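Local coordinates for protein separin (Saccharomyces cerevisiae, PDB 5U1T) that cleaves the Scc1 subunit of cohesin as a caspase-like cysteine protease at the onset of anaphase, allowing sister chromatids to separate, at residues Y843-Q848 / G1506-T1511. Residues are numbered along the deposited sequence; the frame is centred on the assembly and turned at random.
Sequences YMITEQ and GKLEPT
The carbonyl oxygen of Ile845 takes the backbone N-H of Lys1507 at 3.0 Å from O to N, an almost straight bond (175°). The side chain of Lys1507 then runs past the same oxygen, its CB 3.7 Å from Ile845 O. A bend at chi4 (54°) brings NZ close to Glu847, where it forms a salt bridge, 3.2 Å from OE1, on that oxygen's anti lone pair. The two charged side chains cross at about a right angle. With an alanine in place of Lys1507, Glu847 would probably lose its cationic mate here and its carboxylate would be freer to turn, while the backbone bond to Ile845 could remain.

Helix 829-845 ends here in a Schellman motif: Glu847 has positive phi, its N bonds back to Met844 O, and a weaker bond joins Gln848 N to Tyr843 O. Against this helix end lies the loop between strand 1492-1494 and helix 1513-1519, within the C50 peptidase region, so the contact joins the helical part of the chain to its protease part. Gly1506 lies against the Glu847 side chain, its CA 3.4 Å from Glu847 CD; it has positive phi, and a side chain here would probably crowd Ile845 O and Glu847 CG.

Beside the polar contacts, Leu1508 presents its two methyls to different partners. CD1 meets Thr846 CG2 at 3.6 Å, and CD2 reaches Ile845 CG2 at 4.0 Å. Thr846 CG2 lies anti to the carbonyl carbon, because chi1 of 51° sets OG1 between the backbone N and the carbonyl carbon, and this hydroxyl hydrogen-bonds to Tyr842 O in the preceding helical turn. Ala809 and Cys812 of helix 809-825 also pack on Leu1508, which is buried.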
loop_
_atom_site.group_PDB
_atom_site.type_symbol
_atom_site.label_atom_id
_atom_site.label_comp_id
_atom_site.label_asym_id
_atom_site.label_seq_id
_atom_site.Cartn_x
_atom_site.Cartn_y
_atom_site.Cartn_z
ATOM N N TYR A 843 15.735 -6.984 -16.519
ATOM C CA TYR A 843 17.096 -7.330 -16.909
ATOM C C TYR A 843 17.071 -8.090 -18.212
ATOM O O TYR A 843 18.040 -8.076 -18.963
ATOM C CB TYR A 843 17.800 -8.129 -15.801
ATOM C CG TYR A 843 18.148 -7.235 -14.639
ATOM C CD1 TYR A 843 18.550 -5.919 -14.864
ATOM C CD2 TYR A 843 18.046 -7.669 -13.323
ATOM C CE1 TYR A 843 18.861 -5.072 -13.827
ATOM C CE2 TYR A 843 18.361 -6.813 -12.265
ATOM C CZ TYR A 843 18.765 -5.517 -12.534
ATOM O OH TYR A 843 19.070 -4.639 -11.518
ATOM N N MET A 844 15.946 -8.722 -18.497
ATOM C CA MET A 844 15.749 -9.366 -19.785
ATOM C C MET A 844 15.622 -8.324 -20.891
ATOM O O MET A 844 16.318 -8.393 -21.880
ATOM C CB MET A 844 14.514 -10.255 -19.759
ATOM C CG MET A 844 14.793 -11.699 -19.410
ATOM S SD MET A 844 13.352 -12.743 -19.793
ATOM C CE MET A 844 12.621 -11.858 -21.190
ATOM N N ILE A 845 14.728 -7.363 -20.709
ATOM C CA ILE A 845 14.543 -6.272 -21.648
ATOM C C ILE A 845 15.842 -5.499 -21.928
ATOM O O ILE A 845 16.146 -5.197 -23.072
ATOM C CB ILE A 845 13.459 -5.290 -21.137
ATOM C CG1 ILE A 845 12.135 -6.020 -20.951
ATOM C CG2 ILE A 845 13.273 -4.105 -22.091
ATOM C CD1 ILE A 845 11.007 -5.119 -20.495
ATOM N N THR A 846 16.615 -5.181 -20.898
ATOM C CA THR A 846 17.853 -4.438 -21.116
ATOM C C THR A 846 19.015 -5.389 -21.413
ATOM O O THR A 846 20.160 -4.966 -21.586
ATOM C CB THR A 846 18.208 -3.560 -19.915
ATOM O OG1 THR A 846 18.158 -4.355 -18.731
ATOM C CG2 THR A 846 17.232 -2.422 -19.790
ATOM N N GLU A 847 18.703 -6.678 -21.447
ATOM C CA GLU A 847 19.657 -7.692 -21.851
ATOM C C GLU A 847 20.895 -7.721 -20.989
ATOM O O GLU A 847 21.953 -8.116 -21.449
ATOM C CB GLU A 847 20.064 -7.490 -23.308
ATOM C CG GLU A 847 18.962 -7.800 -24.303
ATOM C CD GLU A 847 19.345 -7.452 -25.746
ATOM O OE1 GLU A 847 18.470 -7.552 -26.646
ATOM O OE2 GLU A 847 20.518 -7.075 -25.982
ATOM N N GLN A 848 20.773 -7.306 -19.738
ATOM C CA GLN A 848 21.899 -7.405 -18.827
ATOM C C GLN A 848 21.952 -8.827 -18.319
ATOM O O GLN A 848 21.539 -9.108 -17.203
ATOM C CB GLN A 848 21.759 -6.413 -17.690
ATOM C CG GLN A 848 21.168 -5.114 -18.155
ATOM C CD GLN A 848 21.170 -4.060 -17.087
ATOM O OE1 GLN A 848 20.218 -3.289 -16.956
ATOM N NE2 GLN A 848 22.251 -4.004 -16.318
ATOM N N GLY A 1506 20.123 -3.279 -24.324
ATOM C CA GLY A 1506 19.190 -4.149 -25.010
ATOM C C GLY A 1506 18.152 -3.416 -25.831
ATOM O O GLY A 1506 18.490 -2.625 -26.716
ATOM N N LYS A 1507 16.886 -3.655 -25.513
ATOM C CA LYS A 1507 15.778 -3.150 -26.303
ATOM C C LYS A 1507 15.357 -1.757 -25.907
ATOM O O LYS A 1507 14.336 -1.251 -26.354
ATOM C CB LYS A 1507 14.594 -4.104 -26.202
ATOM C CG LYS A 1507 14.936 -5.507 -26.658
ATOM C CD LYS A 1507 13.823 -6.485 -26.319
ATOM C CE LYS A 1507 14.354 -7.923 -26.350
ATOM N NZ LYS A 1507 15.564 -8.070 -25.453
ATOM N N LEU A 1508 16.144 -1.121 -25.063
ATOM C CA LEU A 1508 15.881 0.273 -24.752
ATOM C C LEU A 1508 16.872 1.157 -25.519
ATOM O O LEU A 1508 17.869 0.663 -26.065
ATOM C CB LEU A 1508 15.968 0.521 -23.244
ATOM C CG LEU A 1508 15.013 -0.237 -22.318
ATOM C CD1 LEU A 1508 15.179 0.289 -20.880
ATOM C CD2 LEU A 1508 13.551 -0.149 -22.794
ATOM N N GLU A 1509 16.581 2.456 -25.577
ATOM C CA GLU A 1509 17.462 3.400 -26.247
ATOM C C GLU A 1509 18.668 3.697 -25.376
ATOM O O GLU A 1509 18.549 3.836 -24.163
ATOM C CB GLU A 1509 16.733 4.694 -26.580
ATOM C CG GLU A 1509 15.556 4.515 -27.495
ATOM C CD GLU A 1509 15.935 3.853 -28.804
ATOM O OE1 GLU A 1509 16.974 4.211 -29.393
ATOM O OE2 GLU A 1509 15.191 2.949 -29.240
ATOM N N PRO A 1510 19.843 3.778 -25.999
ATOM C CA PRO A 1510 21.067 4.082 -25.272
ATOM C C PRO A 1510 21.196 5.587 -25.126
ATOM O O PRO A 1510 20.387 6.311 -25.700
ATOM C CB PRO A 1510 22.143 3.514 -26.183
ATOM C CG PRO A 1510 21.592 3.760 -27.550
ATOM C CD PRO A 1510 20.090 3.603 -27.438
ATOM N N THR A 1511 22.176 6.063 -24.372
ATOM C CA THR A 1511 22.495 7.484 -24.429
ATOM C C THR A 1511 23.940 7.754 -24.106
ATOM O O THR A 1511 24.690 6.856 -23.717
ATOM C CB THR A 1511 21.640 8.344 -23.474
ATOM O OG1 THR A 1511 21.830 9.732 -23.809
ATOM C CG2 THR A 1511 22.026 8.092 -21.987
#